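Local coordinates for Two-component response regulator yesN (Fusobacterium nucleatum, PDB 3LSG), which probably binds specific DNA sequences through this C-terminal AraC-type domain and regulates transcription as the output half of a two-component system, at residues 61-71 / 95-103. Residues are numbered along the deposited sequence; the frame is centred on the assembly and turned at random.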
ATOM      1  N   LYS A  61      -7.787  14.743  -6.927  1.00 24.69           N
ATOM      2  CA  LYS A  61      -7.879  16.196  -7.020  1.00 21.76           C
ATOM      3  C   LYS A  61      -8.881  16.619  -8.090  1.00 19.59           C
ATOM      4  O   LYS A  61      -9.765  17.436  -7.850  1.00 21.00           O
ATOM      5  CB  LYS A  61      -6.503  16.791  -7.335  1.00 23.21           C
ATOM      6  CG  LYS A  61      -6.530  18.299  -7.597  1.00 32.56           C
ATOM      7  CD  LYS A  61      -5.138  18.850  -7.888  1.00 31.08           C
ATOM      8  CE  LYS A  61      -5.212  20.215  -8.562  1.00 38.61           C
ATOM      9  NZ  LYS A  61      -3.851  20.796  -8.753  1.00 43.32           N
ATOM     10  N   LEU A  62      -8.738  16.046  -9.275  1.00 23.24           N
ATOM     11  CA  LEU A  62      -9.611  16.363 -10.395  1.00 25.45           C
ATOM     12  C   LEU A  62     -11.082  16.110 -10.046  1.00 24.63           C
ATOM     13  O   LEU A  62     -11.939  16.969 -10.252  1.00 24.70           O
ATOM     14  CB  LEU A  62      -9.178  15.566 -11.636  1.00 26.53           C
ATOM     15  CG  LEU A  62      -9.980  15.714 -12.923  1.00 35.07           C
ATOM     16  CD1 LEU A  62     -10.165  17.186 -13.288  1.00 42.76           C
ATOM     17  CD2 LEU A  62      -9.322  14.951 -14.077  1.00 39.58           C
ATOM     18  N   LEU A  63     -11.375  14.941  -9.505  1.00 17.06           N
ATOM     19  CA  LEU A  63     -12.753  14.604  -9.154  1.00 24.30           C
ATOM     20  C   LEU A  63     -13.329  15.499  -8.050  1.00 23.51           C
ATOM     21  O   LEU A  63     -14.497  15.901  -8.099  1.00 22.93           O
ATOM     22  CB  LEU A  63     -12.834  13.139  -8.734  1.00 23.38           C
ATOM     23  CG  LEU A  63     -12.504  12.125  -9.831  1.00 23.69           C
ATOM     24  CD1 LEU A  63     -12.427  10.730  -9.245  1.00 24.78           C
ATOM     25  CD2 LEU A  63     -13.543  12.160 -10.940  1.00 26.76           C
ATOM     26  N   LEU A  64     -12.518  15.799  -7.041  1.00 22.10           N
ATOM     27  CA  LEU A  64     -12.959  16.693  -5.975  1.00 23.58           C
ATOM     28  C   LEU A  64     -13.385  18.065  -6.492  1.00 23.32           C
ATOM     29  O   LEU A  64     -14.359  18.623  -6.024  1.00 25.10           O
ATOM     30  CB  LEU A  64     -11.856  16.889  -4.958  1.00 18.41           C
ATOM     31  CG  LEU A  64     -11.596  15.667  -4.096  1.00 18.47           C
ATOM     32  CD1 LEU A  64     -10.281  15.834  -3.390  1.00 15.67           C
ATOM     33  CD2 LEU A  64     -12.745  15.501  -3.095  1.00 17.26           C
ATOM     34  N   LEU A  65     -12.650  18.594  -7.460  1.00 23.93           N
ATOM     35  CA  LEU A  65     -12.896  19.941  -7.959  1.00 26.96           C
ATOM     36  C   LEU A  65     -13.955  19.989  -9.053  1.00 30.80           C
ATOM     37  O   LEU A  65     -14.538  21.042  -9.307  1.00 33.43           O
ATOM     38  CB  LEU A  65     -11.592  20.568  -8.467  1.00 28.42           C
ATOM     39  CG  LEU A  65     -10.513  20.801  -7.409  1.00 32.94           C
ATOM     40  CD1 LEU A  65      -9.233  21.322  -8.050  1.00 41.51           C
ATOM     41  CD2 LEU A  65     -10.994  21.768  -6.335  1.00 35.80           C
ATOM     42  N   THR A  66     -14.218  18.858  -9.699  1.00 25.97           N
ATOM     43  CA  THR A  66     -15.109  18.881 -10.853  1.00 24.61           C
ATOM     44  C   THR A  66     -16.422  18.136 -10.637  1.00 28.80           C
ATOM     45  O   THR A  66     -17.308  18.193 -11.486  1.00 32.11           O
ATOM     46  CB  THR A  66     -14.422  18.337 -12.117  1.00 25.62           C
ATOM     47  OG1 THR A  66     -13.935  17.016 -11.863  1.00 28.45           O
ATOM     48  CG2 THR A  66     -13.253  19.238 -12.520  1.00 31.05           C
ATOM     49  N   THR A  67     -16.549  17.439  -9.512  1.00 27.43           N
ATOM     50  CA  THR A  67     -17.760  16.666  -9.244  1.00 29.91           C
ATOM     51  C   THR A  67     -18.265  16.862  -7.824  1.00 30.13           C
ATOM     52  O   THR A  67     -17.631  17.537  -7.011  1.00 27.79           O
ATOM     53  CB  THR A  67     -17.529  15.154  -9.429  1.00 30.92           C
ATOM     54  OG1 THR A  67     -16.833  14.633  -8.290  1.00 28.43           O
ATOM     55  CG2 THR A  67     -16.730  14.860 -10.696  1.00 34.45           C
ATOM     56  N   GLU A  68     -19.404  16.235  -7.535  1.00 23.05           N
ATOM     57  CA  GLU A  68     -19.992  16.224  -6.199  1.00 32.37           C
ATOM     58  C   GLU A  68     -19.894  14.833  -5.579  1.00 29.14           C
ATOM     59  O   GLU A  68     -20.556  14.537  -4.584  1.00 26.59           O
ATOM     60  CB  GLU A  68     -21.461  16.659  -6.265  1.00 44.18           C
ATOM     61  CG  GLU A  68     -21.660  18.066  -6.809  1.00 55.99           C
ATOM     62  CD  GLU A  68     -20.965  19.112  -5.956  1.00 69.01           C
ATOM     63  OE1 GLU A  68     -21.105  19.052  -4.713  1.00 70.62           O
ATOM     64  OE2 GLU A  68     -20.278  19.990  -6.528  1.00 75.16           O
ATOM     65  N   LEU A  69     -19.058  13.985  -6.169  1.00 28.46           N
ATOM     66  CA  LEU A  69     -18.829  12.643  -5.639  1.00 28.51           C
ATOM     67  C   LEU A  69     -18.412  12.657  -4.165  1.00 27.67           C
ATOM     68  O   LEU A  69     -17.633  13.512  -3.742  1.00 21.13           O
ATOM     69  CB  LEU A  69     -17.754  11.924  -6.465  1.00 21.40           C
ATOM     70  CG  LEU A  69     -18.077  11.651  -7.930  1.00 25.14           C
ATOM     71  CD1 LEU A  69     -16.828  11.155  -8.625  1.00 24.01           C
ATOM     72  CD2 LEU A  69     -19.228  10.644  -8.061  1.00 33.24           C
ATOM     73  N   LYS A  70     -18.920  11.696  -3.395  1.00 26.36           N
ATOM     74  CA  LYS A  70     -18.489  11.495  -2.008  1.00 19.89           C
ATOM     75  C   LYS A  70     -17.086  10.887  -1.954  1.00 25.49           C
ATOM     76  O   LYS A  70     -16.605  10.304  -2.934  1.00 23.68           O
ATOM     77  CB  LYS A  70     -19.481  10.578  -1.264  1.00 20.33           C
ATOM     78  CG  LYS A  70     -20.915  11.118  -1.233  1.00 23.43           C
ATOM     79  CD  LYS A  70     -20.962  12.339  -0.316  1.00 36.20           C
ATOM     80  CE  LYS A  70     -22.119  13.248  -0.605  1.00 43.72           C
ATOM     81  NZ  LYS A  70     -21.933  14.512   0.162  1.00 49.10           N
ATOM     82  N   ASN A  71     -16.423  11.022  -0.810  1.00 19.33           N
ATOM     83  CA  ASN A  71     -15.085  10.447  -0.648  1.00 18.21           C
ATOM     84  C   ASN A  71     -15.052   8.957  -0.963  1.00 18.04           C
ATOM     85  O   ASN A  71     -14.130   8.498  -1.612  1.00 21.79           O
ATOM     86  CB  ASN A  71     -14.525  10.722   0.756  1.00 20.96           C
ATOM     87  CG  ASN A  71     -14.185  12.192   0.964  1.00 27.20           C
ATOM     88  OD1 ASN A  71     -13.918  12.908   0.004  1.00 25.61           O
ATOM     89  ND2 ASN A  71     -14.166  12.638   2.215  1.00 27.71           N
ATOM     90  N   GLN A  95      -1.561  17.657   2.346  1.00 20.08           N
ATOM     91  CA  GLN A  95      -1.531  18.295   3.659  1.00 19.08           C
ATOM     92  C   GLN A  95      -2.899  18.736   4.212  1.00 26.29           C
ATOM     93  O   GLN A  95      -2.973  19.247   5.328  1.00 24.48           O
ATOM     94  CB  GLN A  95      -0.518  19.450   3.667  1.00 26.54           C
ATOM     95  CG  GLN A  95       0.906  18.995   3.214  1.00 24.42           C
ATOM     96  CD  GLN A  95       1.957  20.103   3.357  1.00 34.06           C
ATOM     97  OE1 GLN A  95       1.627  21.270   3.602  1.00 36.51           O
ATOM     98  NE2 GLN A  95       3.227  19.736   3.203  1.00 34.08           N
ATOM     99  N   ILE A  96      -3.972  18.546   3.437  1.00 23.58           N
ATOM    100  CA  ILE A  96      -5.339  18.738   3.947  1.00 21.87           C
ATOM    101  C   ILE A  96      -6.229  17.566   3.492  1.00 16.75           C
ATOM    102  O   ILE A  96      -5.824  16.786   2.643  1.00 19.64           O
ATOM    103  CB  ILE A  96      -5.971  20.075   3.489  1.00 19.99           C
ATOM    104  CG1 ILE A  96      -6.074  20.131   1.960  1.00 21.24           C
ATOM    105  CG2 ILE A  96      -5.191  21.297   4.057  1.00 19.41           C
ATOM    106  CD1 ILE A  96      -6.634  21.481   1.431  1.00 19.95           C
ATOM    107  N   THR A  97      -7.430  17.450   4.060  1.00 19.65           N
ATOM    108  CA  THR A  97      -8.322  16.337   3.728  1.00 20.19           C
ATOM    109  C   THR A  97      -9.059  16.603   2.414  1.00 17.72           C
ATOM    110  O   THR A  97      -9.090  17.741   1.932  1.00 20.95           O
ATOM    111  CB  THR A  97      -9.380  16.115   4.831  1.00 18.28           C
ATOM    112  OG1 THR A  97     -10.235  17.256   4.880  1.00 26.06           O
ATOM    113  CG2 THR A  97      -8.715  15.950   6.202  1.00 21.42           C
ATOM    114  N   PRO A  98      -9.652  15.551   1.827  1.00 17.33           N
ATOM    115  CA  PRO A  98     -10.460  15.741   0.623  1.00 17.74           C
ATOM    116  C   PRO A  98     -11.588  16.735   0.842  1.00 21.00           C
ATOM    117  O   PRO A  98     -11.792  17.606   0.005  1.00 19.87           O
ATOM    118  CB  PRO A  98     -11.010  14.337   0.359  1.00 19.59           C
ATOM    119  CG  PRO A  98      -9.891  13.440   0.817  1.00 18.25           C
ATOM    120  CD  PRO A  98      -9.330  14.124   2.055  1.00 11.81           C
ATOM    121  N   LYS A  99     -12.291  16.633   1.963  1.00 19.35           N
ATOM    122  CA  LYS A  99     -13.350  17.594   2.249  1.00 23.50           C
ATOM    123  C   LYS A  99     -12.756  18.986   2.278  1.00 23.69           C
ATOM    124  O   LYS A  99     -13.298  19.917   1.676  1.00 28.99           O
ATOM    125  CB  LYS A  99     -14.001  17.291   3.604  1.00 31.04           C
ATOM    126  CG  LYS A  99     -15.415  17.820   3.774  1.00 40.30           C
ATOM    127  CD  LYS A  99     -15.548  19.283   3.389  1.00 48.06           C
ATOM    128  CE  LYS A  99     -16.176  19.444   1.998  1.00 50.83           C
ATOM    129  NZ  LYS A  99     -16.273  20.872   1.568  1.00 51.83           N
ATOM    130  N   GLN A 100     -11.645  19.145   2.992  1.00 16.71           N
ATOM    131  CA  GLN A 100     -11.068  20.484   3.163  1.00 19.87           C
ATOM    132  C   GLN A 100     -10.622  21.006   1.799  1.00 20.48           C
ATOM    133  O   GLN A 100     -10.665  22.210   1.520  1.00 22.96           O
ATOM    134  CB  GLN A 100      -9.882  20.451   4.149  1.00 20.11           C
ATOM    135  CG  GLN A 100     -10.300  20.215   5.604  1.00 23.81           C
ATOM    136  CD  GLN A 100      -9.128  19.836   6.541  1.00 29.25           C
ATOM    137  OE1 GLN A 100      -8.063  19.423   6.098  1.00 29.17           O
ATOM    138  NE2 GLN A 100      -9.343  19.982   7.840  1.00 41.48           N
ATOM    139  N   TYR A 101     -10.213  20.084   0.939  1.00 26.34           N
ATOM    140  CA  TYR A 101      -9.733  20.454  -0.387  1.00 26.39           C
ATOM    141  C   TYR A 101     -10.839  21.134  -1.199  1.00 23.83           C
ATOM    142  O   TYR A 101     -10.566  21.958  -2.073  1.00 23.15           O
ATOM    143  CB  TYR A 101      -9.221  19.214  -1.130  1.00 27.52           C
ATOM    144  CG  TYR A 101      -8.275  19.566  -2.234  1.00 27.41           C
ATOM    145  CD1 TYR A 101      -6.912  19.747  -1.973  1.00 30.86           C
ATOM    146  CD2 TYR A 101      -8.727  19.750  -3.533  1.00 26.06           C
ATOM    147  CE1 TYR A 101      -6.030  20.087  -2.978  1.00 38.21           C
ATOM    148  CE2 TYR A 101      -7.850  20.100  -4.553  1.00 33.11           C
ATOM    149  CZ  TYR A 101      -6.500  20.264  -4.267  1.00 40.88           C
ATOM    150  OH  TYR A 101      -5.612  20.602  -5.263  1.00 46.43           O
ATOM    151  N   ARG A 102     -12.087  20.787  -0.900  1.00 22.65           N
ATOM    152  CA  ARG A 102     -13.241  21.399  -1.558  1.00 23.92           C
ATOM    153  C   ARG A 102     -13.660  22.723  -0.922  1.00 27.80           C
ATOM    154  O   ARG A 102     -14.541  23.400  -1.428  1.00 35.43           O
ATOM    155  CB  ARG A 102     -14.437  20.443  -1.519  1.00 28.41           C
ATOM    156  CG  ARG A 102     -14.309  19.268  -2.442  1.00 30.87           C
ATOM    157  CD  ARG A 102     -15.393  18.223  -2.214  1.00 32.17           C
ATOM    158  NE  ARG A 102     -15.819  17.654  -3.494  1.00 32.74           N
ATOM    159  CZ  ARG A 102     -16.306  16.428  -3.657  1.00 27.41           C
ATOM    160  NH1 ARG A 102     -16.431  15.608  -2.623  1.00 30.36           N
ATOM    161  NH2 ARG A 102     -16.655  16.017  -4.864  1.00 20.93           N
ATOM    162  N   GLU A 103     -13.050  23.089   0.196  1.00 30.73           N
ATOM    163  CA  GLU A 103     -13.479  24.285   0.925  1.00 35.45           C
ATOM    164  C   GLU A 103     -12.952  25.587   0.315  1.00 43.58           C
ATOM    165  O   GLU A 103     -12.112  25.570  -0.583  1.00 44.88           O
ATOM    166  CB  GLU A 103     -13.095  24.178   2.405  1.00 31.06           C
ATOM    167  CG  GLU A 103     -13.909  23.119   3.143  1.00 32.08           C
ATOM    168  CD  GLU A 103     -13.386  22.815   4.529  1.00 26.45           C
ATOM    169  OE1 GLU A 103     -12.332  23.358   4.909  1.00 27.03           O
ATOM    170  OE2 GLU A 103     -14.033  22.027   5.245  1.00 33.32           O
ATOM    171  OXT GLU A 103     -13.362  26.692   0.691  1.00 45.83           O
TER
HETATM  172  O   HOH W   1     -14.946  15.679   0.134  1.00 24.22           O
HETATM  173  O   HOH W   2     -12.435  14.556   3.960  1.00 25.54           O
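R102 reaches across and binds three backbone carbonyls, L64 O in the last turn of helix 48-66 and T67 O and L69 O in the loop after it. R102 NE donates to L64 O at 3.1 Å, in the carbonyl plane and on a lone pair. R102 NH2 donates to T67 O at 2.8 Å, from well above that carbonyl plane. R102 NH1 and NH2 together grip L69 O, which lies in the guanidinium plane; the bond from R102 NH1 to L69 O is 2.7 Å long. A bend at chi3 (142°) turns the guanidinium into the turn, and these bonds fix its rotation. L64 CD2 lies over one face, 3.7 Å from R102 CZ. T67 OG1 accepts from L69 N in an ST turn, which shapes the loop that R102 binds.

The tight apolar part centres on L64. Its methyls pack on P98 and on Y101 CB, with F90 and I74 closing in. The N71 amide is its polar border: OD1 lies 3.3 Å from P98 CB and takes a bond from a water that bridges to R102 NH1. Another water accepts from K99 N and, weakly, from N71 ND2.

F90 and Y94 also meet the Y101 ring. Looseness is confined to its outer edge, where exposed L65 meets the ring edge and the extended K61 chain passes the phenol, with K61 CD 3.2 Å from Y101 OH.

T97 and Q100 form a capping box that starts the short helix beginning at P98. This helix packs against the end of the long linker helix 48-66 and helices 71-77 and 83-94, an arrangement characteristic of AraC-family DNA-binding domains.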